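Local coordinates for protein putative ATP binding component of ABC-transporter (Escherichia coli, PDB 2R5O) that probably binds the O antigen polysaccharide through this C-terminal domain of an ABC transporter component that probably hydrolyses ATP to export it, at residues Asp28-Pro34 / Lys49-Tyr53; Phe74-Phe80 / Leu141-Ile145; Val87-Ile91 / Phe126-Leu130. All coordinates share one frame; numbering follows the deposited sequence.

Interaction 1: residues Asp28-Pro34 / Lys49-Tyr53; sequences DVYHTRP and KIIDY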
ATOM      1  N   ASP A  28      29.096 -12.615  11.884  1.00 16.29           N
ATOM      2  CA  ASP A  28      27.655 -12.678  11.602  1.00 15.49           C
ATOM      3  C   ASP A  28      26.903 -12.351  12.896  1.00 16.15           C
ATOM      4  O   ASP A  28      26.652 -13.240  13.724  1.00 16.87           O
ATOM      5  CB  ASP A  28      27.308 -14.060  11.018  1.00 15.80           C
ATOM      6  CG  ASP A  28      25.890 -14.160  10.536  1.00 14.49           C
ATOM      7  OD1 ASP A  28      25.057 -13.294  10.863  1.00 15.69           O
ATOM      8  OD2 ASP A  28      25.591 -15.130   9.818  1.00 16.95           O
ATOM      9  N   VAL A  29      26.610 -11.062  13.093  1.00 15.35           N
ATOM     10  CA  VAL A  29      25.936 -10.570  14.291  1.00 15.51           C
ATOM     11  C   VAL A  29      24.454 -10.231  14.062  1.00 15.02           C
ATOM     12  O   VAL A  29      23.785  -9.688  14.932  1.00 15.18           O
ATOM     13  CB  VAL A  29      26.680  -9.346  14.874  1.00 15.99           C
ATOM     14  CG1 VAL A  29      28.106  -9.730  15.239  1.00 16.79           C
ATOM     15  CG2 VAL A  29      26.682  -8.184  13.932  1.00 16.17           C
ATOM     16  N   TYR A  30      23.942 -10.591  12.892  1.00 14.87           N
ATOM     17  CA  TYR A  30      22.554 -10.337  12.506  1.00 14.78           C
ATOM     18  C   TYR A  30      21.570 -10.752  13.594  1.00 14.55           C
ATOM     19  O   TYR A  30      20.629 -10.022  13.926  1.00 14.69           O
ATOM     20  CB  TYR A  30      22.318 -11.092  11.207  1.00 14.98           C
ATOM     21  CG  TYR A  30      21.087 -10.802  10.384  1.00 13.85           C
ATOM     22  CD1 TYR A  30      21.179 -10.101   9.173  1.00 14.13           C
ATOM     23  CD2 TYR A  30      19.840 -11.298  10.751  1.00 14.06           C
ATOM     24  CE1 TYR A  30      20.090  -9.908   8.372  1.00 13.87           C
ATOM     25  CE2 TYR A  30      18.726 -11.095   9.943  1.00 14.13           C
ATOM     26  CZ  TYR A  30      18.864 -10.406   8.740  1.00 13.59           C
ATOM     27  OH  TYR A  30      17.782 -10.243   7.904  1.00 13.68           O
ATOM     28  N   HIS A  31      21.806 -11.937  14.155  1.00 14.95           N
ATOM     29  CA  HIS A  31      20.906 -12.540  15.125  1.00 15.13           C
ATOM     30  C   HIS A  31      20.858 -11.768  16.447  1.00 15.01           C
ATOM     31  O   HIS A  31      19.971 -12.027  17.267  1.00 14.81           O
ATOM     32  CB  HIS A  31      21.305 -13.991  15.383  1.00 15.85           C
ATOM     33  CG  HIS A  31      22.554 -14.146  16.177  1.00 15.54           C
ATOM     34  ND1 HIS A  31      23.823 -14.154  15.636  1.00 17.01           N
ATOM     35  CD2 HIS A  31      22.712 -14.269  17.511  1.00 14.78           C
ATOM     36  CE1 HIS A  31      24.708 -14.289  16.614  1.00 14.91           C
ATOM     37  NE2 HIS A  31      24.061 -14.364  17.756  1.00 16.25           N
ATOM     38  N   THR A  32      21.788 -10.826  16.659  1.00 14.58           N
ATOM     39  CA  THR A  32      21.829 -10.068  17.919  1.00 14.74           C
ATOM     40  C   THR A  32      21.018  -8.776  17.902  1.00 15.24           C
ATOM     41  O   THR A  32      20.946  -8.104  18.927  1.00 15.17           O
ATOM     42  CB  THR A  32      23.268  -9.666  18.299  1.00 15.10           C
ATOM     43  OG1 THR A  32      23.746  -8.632  17.422  1.00 16.42           O
ATOM     44  CG2 THR A  32      24.220 -10.878  18.278  1.00 15.90           C
ATOM     45  N   ARG A  33      20.460  -8.405  16.758  1.00 14.40           N
ATOM     46  CA  ARG A  33      19.867  -7.077  16.596  1.00 14.58           C
ATOM     47  C   ARG A  33      18.391  -7.015  17.002  1.00 14.72           C
ATOM     48  O   ARG A  33      17.698  -8.022  17.007  1.00 14.99           O
ATOM     49  CB  ARG A  33      20.001  -6.605  15.142  1.00 15.18           C
ATOM     50  CG  ARG A  33      21.432  -6.489  14.650  1.00 14.77           C
ATOM     51  CD  ARG A  33      22.290  -5.641  15.585  1.00 16.37           C
ATOM     52  NE  ARG A  33      23.602  -5.447  15.014  1.00 16.95           N
ATOM     53  CZ  ARG A  33      24.626  -4.907  15.663  1.00 20.33           C
ATOM     54  NH1 ARG A  33      24.491  -4.508  16.924  1.00 23.10           N
ATOM     55  NH2 ARG A  33      25.788  -4.764  15.057  1.00 21.30           N
ATOM     56  N   PRO A  34      17.902  -5.829  17.341  1.00 14.35           N
ATOM     57  CA  PRO A  34      16.508  -5.689  17.687  1.00 14.90           C
ATOM     58  C   PRO A  34      15.598  -6.117  16.537  1.00 14.63           C
ATOM     59  O   PRO A  34      15.830  -5.760  15.385  1.00 15.60           O
ATOM     60  CB  PRO A  34      16.371  -4.178  17.952  1.00 15.34           C
ATOM     61  CG  PRO A  34      17.719  -3.754  18.405  1.00 14.80           C
ATOM     62  CD  PRO A  34      18.630  -4.557  17.489  1.00 15.06           C
ATOM     63  N   LYS A  49      27.475 -13.720   2.636  1.00 15.33           N
ATOM     64  CA  LYS A  49      26.703 -13.815   3.879  1.00 15.23           C
ATOM     65  C   LYS A  49      26.198 -12.439   4.261  1.00 14.44           C
ATOM     66  O   LYS A  49      26.990 -11.497   4.341  1.00 14.53           O
ATOM     67  CB  LYS A  49      27.543 -14.359   5.046  1.00 16.00           C
ATOM     68  CG  LYS A  49      27.848 -15.829   4.913  1.00 18.52           C
ATOM     69  CD  LYS A  49      28.762 -16.274   6.012  1.00 22.17           C
ATOM     70  CE  LYS A  49      28.046 -16.533   7.282  1.00 23.77           C
ATOM     71  NZ  LYS A  49      28.969 -17.319   8.215  1.00 26.24           N
ATOM     72  N   ILE A  50      24.901 -12.353   4.568  1.00 14.09           N
ATOM     73  CA  ILE A  50      24.345 -11.147   5.150  1.00 14.44           C
ATOM     74  C   ILE A  50      24.655 -11.242   6.643  1.00 14.48           C
ATOM     75  O   ILE A  50      24.099 -12.091   7.343  1.00 16.04           O
ATOM     76  CB  ILE A  50      22.853 -11.005   4.928  1.00 14.80           C
ATOM     77  CG1 ILE A  50      22.533 -11.130   3.441  1.00 15.36           C
ATOM     78  CG2 ILE A  50      22.391  -9.698   5.497  1.00 15.57           C
ATOM     79  CD1 ILE A  50      21.061 -11.160   3.151  1.00 16.58           C
ATOM     80  N   ILE A  51      25.583 -10.417   7.123  1.00 14.50           N
ATOM     81  CA  ILE A  51      26.136 -10.561   8.476  1.00 14.54           C
ATOM     82  C   ILE A  51      25.588  -9.548   9.493  1.00 13.81           C
ATOM     83  O   ILE A  51      25.838  -9.690  10.677  1.00 14.78           O
ATOM     84  CB  ILE A  51      27.682 -10.513   8.442  1.00 14.59           C
ATOM     85  CG1 ILE A  51      28.201  -9.312   7.644  1.00 15.28           C
ATOM     86  CG2 ILE A  51      28.216 -11.819   7.860  1.00 15.89           C
ATOM     87  CD1 ILE A  51      29.702  -9.101   7.835  1.00 16.59           C
ATOM     88  N   ASP A  52      24.857  -8.543   9.024  1.00 14.07           N
ATOM     89  CA  ASP A  52      24.290  -7.557   9.946  1.00 14.56           C
ATOM     90  C   ASP A  52      23.187  -6.800   9.230  1.00 14.59           C
ATOM     91  O   ASP A  52      23.088  -6.841   7.996  1.00 14.69           O
ATOM     92  CB  ASP A  52      25.381  -6.593  10.456  1.00 15.33           C
ATOM     93  CG  ASP A  52      25.064  -5.967  11.807  1.00 15.74           C
ATOM     94  OD1 ASP A  52      24.012  -6.234  12.397  1.00 15.71           O
ATOM     95  OD2 ASP A  52      25.935  -5.201  12.284  1.00 18.00           O
ATOM     96  N   TYR A  53      22.346  -6.128  10.008  1.00 14.39           N
ATOM     97  CA  TYR A  53      21.371  -5.187   9.463  1.00 14.73           C
ATOM     98  C   TYR A  53      21.184  -4.032  10.416  1.00 14.61           C
ATOM     99  O   TYR A  53      21.578  -4.098  11.594  1.00 15.07           O
ATOM    100  CB  TYR A  53      20.028  -5.867   9.176  1.00 14.69           C
ATOM    101  CG  TYR A  53      19.213  -6.281  10.386  1.00 15.00           C
ATOM    102  CD1 TYR A  53      18.214  -5.465  10.932  1.00 14.45           C
ATOM    103  CD2 TYR A  53      19.415  -7.506  10.980  1.00 13.85           C
ATOM    104  CE1 TYR A  53      17.471  -5.863  12.015  1.00 14.54           C
ATOM    105  CE2 TYR A  53      18.649  -7.928  12.068  1.00 13.95           C
ATOM    106  CZ  TYR A  53      17.680  -7.094  12.568  1.00 14.37           C
ATOM    107  OH  TYR A  53      16.944  -7.537  13.660  1.00 14.61           O
TER
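V29 and I51 join the loop 28-34 to the strand 49-53 by one backbone hydrogen bond, V29 N to I51 O at 2.9 Å. The N-H...O angle is only 132°, so the bond is bent. I51 and D52 form a classic beta bulge opposite K77, on the neighbouring strand of the sheet.

A salt bridge joins R33 and D52. The guanidinium meets the carboxylate side-on: R33 NE bonds D52 OD1 and R33 NH2 bonds D52 OD2, both at 2.8 Å. The two planes are 15° apart, nearly coplanar. The NE bond is almost straight and uses the syn lone pair of OD1. D52 OD1 also accepts the backbone N-H of Y53, from above the carboxylate plane. These bonds together fix the rotation of the carboxylate. V29 CG2 packs against D52 CG.

The two tyrosines form a tilted edge-to-face (T-shaped) pair: Y53 CD2 lies over the centre of the Y30 ring, 3.6 Å from Y30 CE1. Y53 CG sits between the backbone N and the carbonyl carbon (chi1 71°), which turns the ring toward Y30 and P34. R33 CG lies over one face of Y53. Y53 OH donates to P34 O at 2.7 Å, from above the carbonyl plane. Y30 OH bonds S163, and R160 makes a cation-pi contact with Y30. The D28 carboxylate passes near K49, but its salt bridges are with R42 and R160.

The arrangement is that of an N-terminal segment, with a short 3-10 turn, laid alongside a bulged strand of the immunoglobulin-like domain.

Interaction 2: residues Phe74-Phe80 / Leu141-Ile145; sequences FLMKVVF and LSFGI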
ATOM      1  N   PHE A  74      16.210   0.624   5.648  1.00 14.37           N
ATOM      2  CA  PHE A  74      16.461  -0.778   5.911  1.00 14.68           C
ATOM      3  C   PHE A  74      17.807  -1.103   5.291  1.00 14.58           C
ATOM      4  O   PHE A  74      17.938  -1.127   4.056  1.00 15.31           O
ATOM      5  CB  PHE A  74      15.367  -1.629   5.262  1.00 15.04           C
ATOM      6  CG  PHE A  74      13.986  -1.369   5.815  1.00 14.64           C
ATOM      7  CD1 PHE A  74      13.550  -1.991   6.965  1.00 14.65           C
ATOM      8  CD2 PHE A  74      13.105  -0.494   5.181  1.00 15.60           C
ATOM      9  CE1 PHE A  74      12.277  -1.768   7.445  1.00 15.26           C
ATOM     10  CE2 PHE A  74      11.870  -0.281   5.687  1.00 15.76           C
ATOM     11  CZ  PHE A  74      11.445  -0.934   6.813  1.00 15.30           C
ATOM     12  N   LEU A  75      18.817  -1.306   6.126  1.00 14.56           N
ATOM     13  CA  LEU A  75      20.201  -1.519   5.689  1.00 15.02           C
ATOM     14  C   LEU A  75      20.640  -2.937   5.978  1.00 14.78           C
ATOM     15  O   LEU A  75      20.327  -3.488   7.046  1.00 14.67           O
ATOM     16  CB  LEU A  75      21.169  -0.555   6.389  1.00 15.53           C
ATOM     17  CG  LEU A  75      20.892   0.929   6.134  1.00 16.39           C
ATOM     18  CD1 LEU A  75      20.003   1.539   7.207  1.00 17.35           C
ATOM     19  CD2 LEU A  75      22.186   1.702   5.974  1.00 20.88           C
ATOM     20  N   MET A  76      21.384  -3.519   5.047  1.00 14.90           N
ATOM     21  CA  MET A  76      21.954  -4.846   5.222  1.00 15.46           C
ATOM     22  C   MET A  76      23.437  -4.816   4.878  1.00 14.92           C
ATOM     23  O   MET A  76      23.834  -4.159   3.925  1.00 16.25           O
ATOM     24  CB  MET A  76      21.206  -5.890   4.366  1.00 15.90           C
ATOM     25  CG  MET A  76      20.959  -5.463   2.906  1.00 17.15           C
ATOM     26  SD  MET A  76      20.163  -6.676   1.832  1.00 16.79           S
ATOM     27  CE  MET A  76      21.563  -7.676   1.567  1.00 17.12           C
ATOM     28  N   LYS A  77      24.249  -5.529   5.660  1.00 15.28           N
ATOM     29  CA  LYS A  77      25.688  -5.615   5.447  1.00 15.15           C
ATOM     30  C   LYS A  77      26.028  -7.023   4.994  1.00 15.31           C
ATOM     31  O   LYS A  77      25.588  -8.006   5.599  1.00 14.91           O
ATOM     32  CB  LYS A  77      26.434  -5.299   6.731  1.00 15.88           C
ATOM     33  CG  LYS A  77      27.947  -5.308   6.542  1.00 17.96           C
ATOM     34  CD  LYS A  77      28.720  -4.726   7.728  1.00 19.90           C
ATOM     35  CE  LYS A  77      28.768  -5.688   8.875  1.00 23.41           C
ATOM     36  NZ  LYS A  77      29.825  -5.334   9.896  1.00 22.39           N
ATOM     37  N   VAL A  78      26.821  -7.116   3.934  1.00 15.03           N
ATOM     38  CA  VAL A  78      27.158  -8.393   3.299  1.00 14.62           C
ATOM     39  C   VAL A  78      28.667  -8.519   3.148  1.00 14.44           C
ATOM     40  O   VAL A  78      29.332  -7.557   2.728  1.00 15.23           O
ATOM     41  CB  VAL A  78      26.541  -8.505   1.895  1.00 15.54           C
ATOM     42  CG1 VAL A  78      26.821  -9.881   1.287  1.00 16.09           C
ATOM     43  CG2 VAL A  78      25.049  -8.226   1.956  1.00 16.11           C
ATOM     44  N   VAL A  79      29.197  -9.712   3.434  1.00 14.40           N
ATOM     45  CA  VAL A  79      30.574 -10.058   3.087  1.00 14.83           C
ATOM     46  C   VAL A  79      30.555 -11.057   1.935  1.00 15.41           C
ATOM     47  O   VAL A  79      29.805 -12.020   1.961  1.00 15.78           O
ATOM     48  CB  VAL A  79      31.380 -10.581   4.316  1.00 15.32           C
ATOM     49  CG1 VAL A  79      30.775 -11.843   4.969  1.00 16.23           C
ATOM     50  CG2 VAL A  79      32.835 -10.867   3.917  1.00 15.61           C
ATOM     51  N   PHE A  80      31.364 -10.792   0.912  1.00 15.93           N
ATOM     52  CA  PHE A  80      31.432 -11.610  -0.302  1.00 16.15           C
ATOM     53  C   PHE A  80      32.666 -12.492  -0.276  1.00 16.65           C
ATOM     54  O   PHE A  80      33.756 -12.019   0.014  1.00 16.83           O
ATOM     55  CB  PHE A  80      31.421 -10.708  -1.529  1.00 15.94           C
ATOM     56  CG  PHE A  80      30.136  -9.932  -1.655  1.00 15.69           C
ATOM     57  CD1 PHE A  80      29.040 -10.493  -2.305  1.00 15.00           C
ATOM     58  CD2 PHE A  80      29.998  -8.692  -1.083  1.00 15.97           C
ATOM     59  CE1 PHE A  80      27.851  -9.810  -2.404  1.00 14.86           C
ATOM     60  CE2 PHE A  80      28.807  -8.001  -1.178  1.00 16.02           C
ATOM     61  CZ  PHE A  80      27.736  -8.559  -1.852  1.00 15.24           C
ATOM     62  N   LEU A 141       9.883  -9.065   7.728  1.00 13.60           N
ATOM     63  CA  LEU A 141      10.863  -8.560   6.766  1.00 13.51           C
ATOM     64  C   LEU A 141      11.889  -9.637   6.463  1.00 13.27           C
ATOM     65  O   LEU A 141      12.351 -10.352   7.355  1.00 14.07           O
ATOM     66  CB  LEU A 141      11.567  -7.324   7.351  1.00 13.62           C
ATOM     67  CG  LEU A 141      12.731  -6.715   6.569  1.00 14.41           C
ATOM     68  CD1 LEU A 141      12.295  -6.140   5.249  1.00 14.64           C
ATOM     69  CD2 LEU A 141      13.419  -5.656   7.436  1.00 14.84           C
ATOM     70  N   SER A 142      12.263  -9.713   5.190  1.00 13.49           N
ATOM     71  CA  SER A 142      13.370 -10.542   4.689  1.00 13.64           C
ATOM     72  C   SER A 142      14.419  -9.671   4.009  1.00 13.55           C
ATOM     73  O   SER A 142      14.070  -8.733   3.305  1.00 14.01           O
ATOM     74  CB  SER A 142      12.847 -11.504   3.602  1.00 14.54           C
ATOM     75  OG  SER A 142      11.767 -12.295   4.067  1.00 14.23           O
ATOM     76  N   PHE A 143      15.696 -10.022   4.207  1.00 13.21           N
ATOM     77  CA  PHE A 143      16.794  -9.462   3.451  1.00 13.52           C
ATOM     78  C   PHE A 143      17.447 -10.607   2.685  1.00 14.03           C
ATOM     79  O   PHE A 143      17.665 -11.682   3.274  1.00 14.72           O
ATOM     80  CB  PHE A 143      17.861  -8.848   4.343  1.00 14.17           C
ATOM     81  CG  PHE A 143      17.556  -7.485   4.916  1.00 13.44           C
ATOM     82  CD1 PHE A 143      17.437  -6.394   4.109  1.00 14.53           C
ATOM     83  CD2 PHE A 143      17.485  -7.299   6.281  1.00 13.65           C
ATOM     84  CE1 PHE A 143      17.295  -5.143   4.631  1.00 15.40           C
ATOM     85  CE2 PHE A 143      17.295  -6.043   6.824  1.00 14.32           C
ATOM     86  CZ  PHE A 143      17.202  -4.957   5.986  1.00 14.26           C
ATOM     87  N   GLY A 144      17.801 -10.399   1.425  1.00 13.34           N
ATOM     88  CA  GLY A 144      18.481 -11.401   0.626  1.00 13.68           C
ATOM     89  C   GLY A 144      19.575 -10.804  -0.221  1.00 13.56           C
ATOM     90  O   GLY A 144      19.542  -9.617  -0.542  1.00 13.37           O
ATOM     91  N   ILE A 145      20.553 -11.636  -0.595  1.00 14.03           N
ATOM     92  CA  ILE A 145      21.604 -11.264  -1.560  1.00 14.15           C
ATOM     93  C   ILE A 145      21.719 -12.403  -2.581  1.00 14.18           C
ATOM     94  O   ILE A 145      21.810 -13.574  -2.206  1.00 14.02           O
ATOM     95  CB  ILE A 145      22.965 -10.913  -0.850  1.00 16.31           C
ATOM     96  CG1 ILE A 145      24.018 -10.412  -1.837  1.00 15.42           C
ATOM     97  CG2 ILE A 145      23.487 -12.041  -0.050  1.00 16.35           C
ATOM     98  CD1 ILE A 145      23.754  -9.017  -2.356  1.00 16.35           C
TER
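M76 and F143 lie at the middle of this contact, and their side chains slide past each other in opposite directions. M76 CB sits over one face of the F143 ring, 4.0 Å from the centroid and 18° off the normal, a CH-pi contact. The sulfur lies past the rim, nearer the ring plane. M76 SD is 3.6 Å from F143 CD1 and approaches the ring obliquely, a Met-aromatic contact not centred over the face. M76 CG stands between the backbone N and the carbonyl carbon (chi1 47°), which sends the chain alongside the F143 ring. A bend at chi3 then brings M76 CE to 3.5 Å from G144 O.

The strands 74-80 and 141-145 belong to different sheets. Their axes pass 8.6 Å apart at 36°, and no hydrogen bond links them. This is face-to-face sheet packing in the core of the beta sandwich, as expected for the immunoglobulin fold named for this domain. I50 and Y53 of strand 48-57 and I91 of strand 84-95 add to the same interior.

On the F74 side, the F143 ring turns its CZ corner to the strand, 3.9 Å from F74 CB and 3.6 Å from L75 O. L141 CD2 meets the F74 ring at CD1, 3.7 Å away, the two side chains crossing at a slant. On the other side I145 uses two branches. Its CG2 touches V78 CG1 at 4.2 Å, while CG1 and CD1 meet the F80 ring around CE1 and CZ. V78 CG1 also lies over one face of the F80 ring, offset toward its rim.

Interaction 3: residues Val87-Ile91 / Phe126-Leu130; sequences VVPGI and FKFSL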
ATOM      1  N   VAL A  87      25.758  -8.191  -8.249  1.00 15.58           N
ATOM      2  CA  VAL A  87      25.119  -8.652  -7.013  1.00 14.89           C
ATOM      3  C   VAL A  87      23.834  -7.846  -6.834  1.00 14.37           C
ATOM      4  O   VAL A  87      23.776  -6.654  -7.165  1.00 14.82           O
ATOM      5  CB  VAL A  87      26.030  -8.590  -5.778  1.00 15.22           C
ATOM      6  CG1 VAL A  87      27.311  -9.384  -6.055  1.00 15.19           C
ATOM      7  CG2 VAL A  87      26.411  -7.151  -5.391  1.00 16.11           C
ATOM      8  N   VAL A  88      22.821  -8.503  -6.285  1.00 13.94           N
ATOM      9  CA  VAL A  88      21.480  -7.974  -6.263  1.00 13.99           C
ATOM     10  C   VAL A  88      20.886  -8.235  -4.883  1.00 13.51           C
ATOM     11  O   VAL A  88      20.385  -9.320  -4.590  1.00 14.13           O
ATOM     12  CB  VAL A  88      20.628  -8.666  -7.333  1.00 14.23           C
ATOM     13  CG1 VAL A  88      19.207  -8.149  -7.306  1.00 14.46           C
ATOM     14  CG2 VAL A  88      21.240  -8.428  -8.731  1.00 15.93           C
ATOM     15  N   PRO A  89      20.978  -7.240  -3.994  1.00 13.46           N
ATOM     16  CA  PRO A  89      20.293  -7.315  -2.711  1.00 13.76           C
ATOM     17  C   PRO A  89      18.801  -7.124  -2.886  1.00 13.26           C
ATOM     18  O   PRO A  89      18.376  -6.449  -3.818  1.00 13.48           O
ATOM     19  CB  PRO A  89      20.886  -6.164  -1.915  1.00 14.03           C
ATOM     20  CG  PRO A  89      21.357  -5.219  -2.944  1.00 16.25           C
ATOM     21  CD  PRO A  89      21.785  -6.017  -4.130  1.00 13.72           C
ATOM     22  N   GLY A  90      18.007  -7.652  -1.967  1.00 13.70           N
ATOM     23  CA  GLY A  90      16.576  -7.491  -2.035  1.00 13.77           C
ATOM     24  C   GLY A  90      15.911  -7.564  -0.691  1.00 13.21           C
ATOM     25  O   GLY A  90      16.495  -8.031   0.290  1.00 13.83           O
ATOM     26  N   ILE A  91      14.647  -7.170  -0.683  1.00 13.18           N
ATOM     27  CA  ILE A  91      13.808  -7.219   0.501  1.00 14.10           C
ATOM     28  C   ILE A  91      12.422  -7.782   0.154  1.00 14.10           C
ATOM     29  O   ILE A  91      11.933  -7.625  -0.985  1.00 14.43           O
ATOM     30  CB  ILE A  91      13.624  -5.822   1.114  1.00 14.87           C
ATOM     31  CG1 ILE A  91      13.112  -4.790   0.099  1.00 14.96           C
ATOM     32  CG2 ILE A  91      14.896  -5.376   1.800  1.00 16.80           C
ATOM     33  CD1 ILE A  91      12.658  -3.517   0.811  1.00 16.92           C
ATOM     34  N   PHE A 126      24.042  -2.104   1.865  1.00 15.95           N
ATOM     35  CA  PHE A 126      22.986  -1.745   0.924  1.00 16.22           C
ATOM     36  C   PHE A 126      21.796  -1.217   1.679  1.00 15.84           C
ATOM     37  O   PHE A 126      21.441  -1.761   2.723  1.00 16.15           O
ATOM     38  CB  PHE A 126      22.586  -2.982   0.123  1.00 16.98           C
ATOM     39  CG  PHE A 126      23.748  -3.646  -0.573  1.00 17.11           C
ATOM     40  CD1 PHE A 126      24.460  -2.996  -1.577  1.00 18.90           C
ATOM     41  CD2 PHE A 126      24.183  -4.883  -0.166  1.00 16.61           C
ATOM     42  CE1 PHE A 126      25.543  -3.622  -2.203  1.00 18.62           C
ATOM     43  CE2 PHE A 126      25.246  -5.531  -0.798  1.00 17.63           C
ATOM     44  CZ  PHE A 126      25.917  -4.899  -1.809  1.00 17.55           C
ATOM     45  N   LYS A 127      21.170  -0.168   1.146  1.00 15.35           N
ATOM     46  CA  LYS A 127      20.089   0.504   1.839  1.00 15.14           C
ATOM     47  C   LYS A 127      18.849   0.594   0.966  1.00 15.08           C
ATOM     48  O   LYS A 127      18.912   1.131  -0.149  1.00 16.83           O
ATOM     49  CB  LYS A 127      20.545   1.910   2.258  1.00 15.44           C
ATOM     50  CG  LYS A 127      19.440   2.721   2.934  1.00 17.63           C
ATOM     51  CD  LYS A 127      19.935   4.022   3.511  1.00 21.49           C
ATOM     52  CE  LYS A 127      20.127   5.092   2.499  1.00 24.45           C
ATOM     53  NZ  LYS A 127      20.311   6.396   3.248  1.00 28.43           N
ATOM     54  N   PHE A 128      17.718   0.141   1.499  1.00 15.09           N
ATOM     55  CA  PHE A 128      16.400   0.336   0.879  1.00 14.52           C
ATOM     56  C   PHE A 128      15.656   1.331   1.770  1.00 14.77           C
ATOM     57  O   PHE A 128      15.511   1.091   2.969  1.00 16.80           O
ATOM     58  CB  PHE A 128      15.616  -0.983   0.829  1.00 14.73           C
ATOM     59  CG  PHE A 128      16.199  -1.986  -0.123  1.00 14.29           C
ATOM     60  CD1 PHE A 128      15.739  -2.039  -1.416  1.00 14.64           C
ATOM     61  CD2 PHE A 128      17.181  -2.862   0.278  1.00 16.15           C
ATOM     62  CE1 PHE A 128      16.262  -2.935  -2.311  1.00 15.83           C
ATOM     63  CE2 PHE A 128      17.711  -3.769  -0.623  1.00 15.89           C
ATOM     64  CZ  PHE A 128      17.254  -3.801  -1.895  1.00 15.63           C
ATOM     65  N   SER A 129      15.183   2.420   1.200  1.00 14.72           N
ATOM     66  CA  SER A 129      14.475   3.439   1.966  1.00 14.51           C
ATOM     67  C   SER A 129      13.063   3.551   1.395  1.00 14.81           C
ATOM     68  O   SER A 129      12.904   3.772   0.201  1.00 15.32           O
ATOM     69  CB  SER A 129      15.181   4.792   1.880  0.65 15.52           C
ATOM     70  OG  SER A 129      16.491   4.728   2.395  0.65 16.93           O
ATOM     71  N   LEU A 130      12.055   3.449   2.244  1.00 14.25           N
ATOM     72  CA  LEU A 130      10.693   3.447   1.772  1.00 15.58           C
ATOM     73  C   LEU A 130       9.759   3.932   2.868  1.00 15.86           C
ATOM     74  O   LEU A 130      10.058   3.798   4.052  1.00 15.24           O
ATOM     75  CB  LEU A 130      10.286   2.049   1.275  1.00 15.47           C
ATOM     76  CG  LEU A 130      10.388   0.942   2.325  1.00 15.46           C
ATOM     77  CD1 LEU A 130       9.072   0.711   3.039  1.00 17.97           C
ATOM     78  CD2 LEU A 130      10.915  -0.366   1.732  1.00 19.32           C
TER
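P89 and F126 make the first of two CH-pi contacts between strands 87-91 and 126-130. P89 CG lies over one face of the F126 ring, 4.0 Å from the centroid and 22° off the normal. The two side chains cross at about a right angle. In the second, I91 CG2 lies over a face of F128, 4.2 Å from its centroid, and the side chains slide past each other in opposite directions.

Other apolar contacts surround these rings. I91 CG1 lies between the backbone N and the carbonyl carbon (chi1 54°), and the extended chain carries CD1 to L130. The two meet tip to tip, I91 CD1 to L130 CD2 at 3.7 Å. V87 CG2 touches F126 CZ more loosely, at 4.3 Å. P89 CB also nears F128 CE2.

Backbone atoms meet one ring. P89 O lies at the edge of F128, in its plane, 3.5 Å from F128 CZ. The CA of G90 is close to the same corner.

The strands lie in different sheets, their axes 8.3 Å apart at 39°, with no hydrogen bond between them. F184 of the second subunit packs on P89 and F126 and sets its ring edge-to-face with F128. A strand of that subunit pairs antiparallel with residues 127-129. The contact is sheet-on-sheet packing of an immunoglobulin-like sandwich whose border strand is continued by a partner chain, as fits the domain-swapped assembly.

From the N terminus, interaction 1 comes first. It closes a short loop, bringing the leading segment back onto strand 48-57. Both others come after it in the chain. Interaction 2 opens at strand 71-80, beside strand 48-57, where I51 and D52 pair with K77. It closes a long loop at strand 137-147. Interaction 3 lies wholly within that loop, joining strand 84-95 to strand 123-131. Interactions 2 and 3 are neighbours in both sheets: F74 pairs with F128 in one, and G144 with G90 in the other. Together they tie the two sheets of the sandwich face to face, while interaction 1 adds the N-terminal segment at the side.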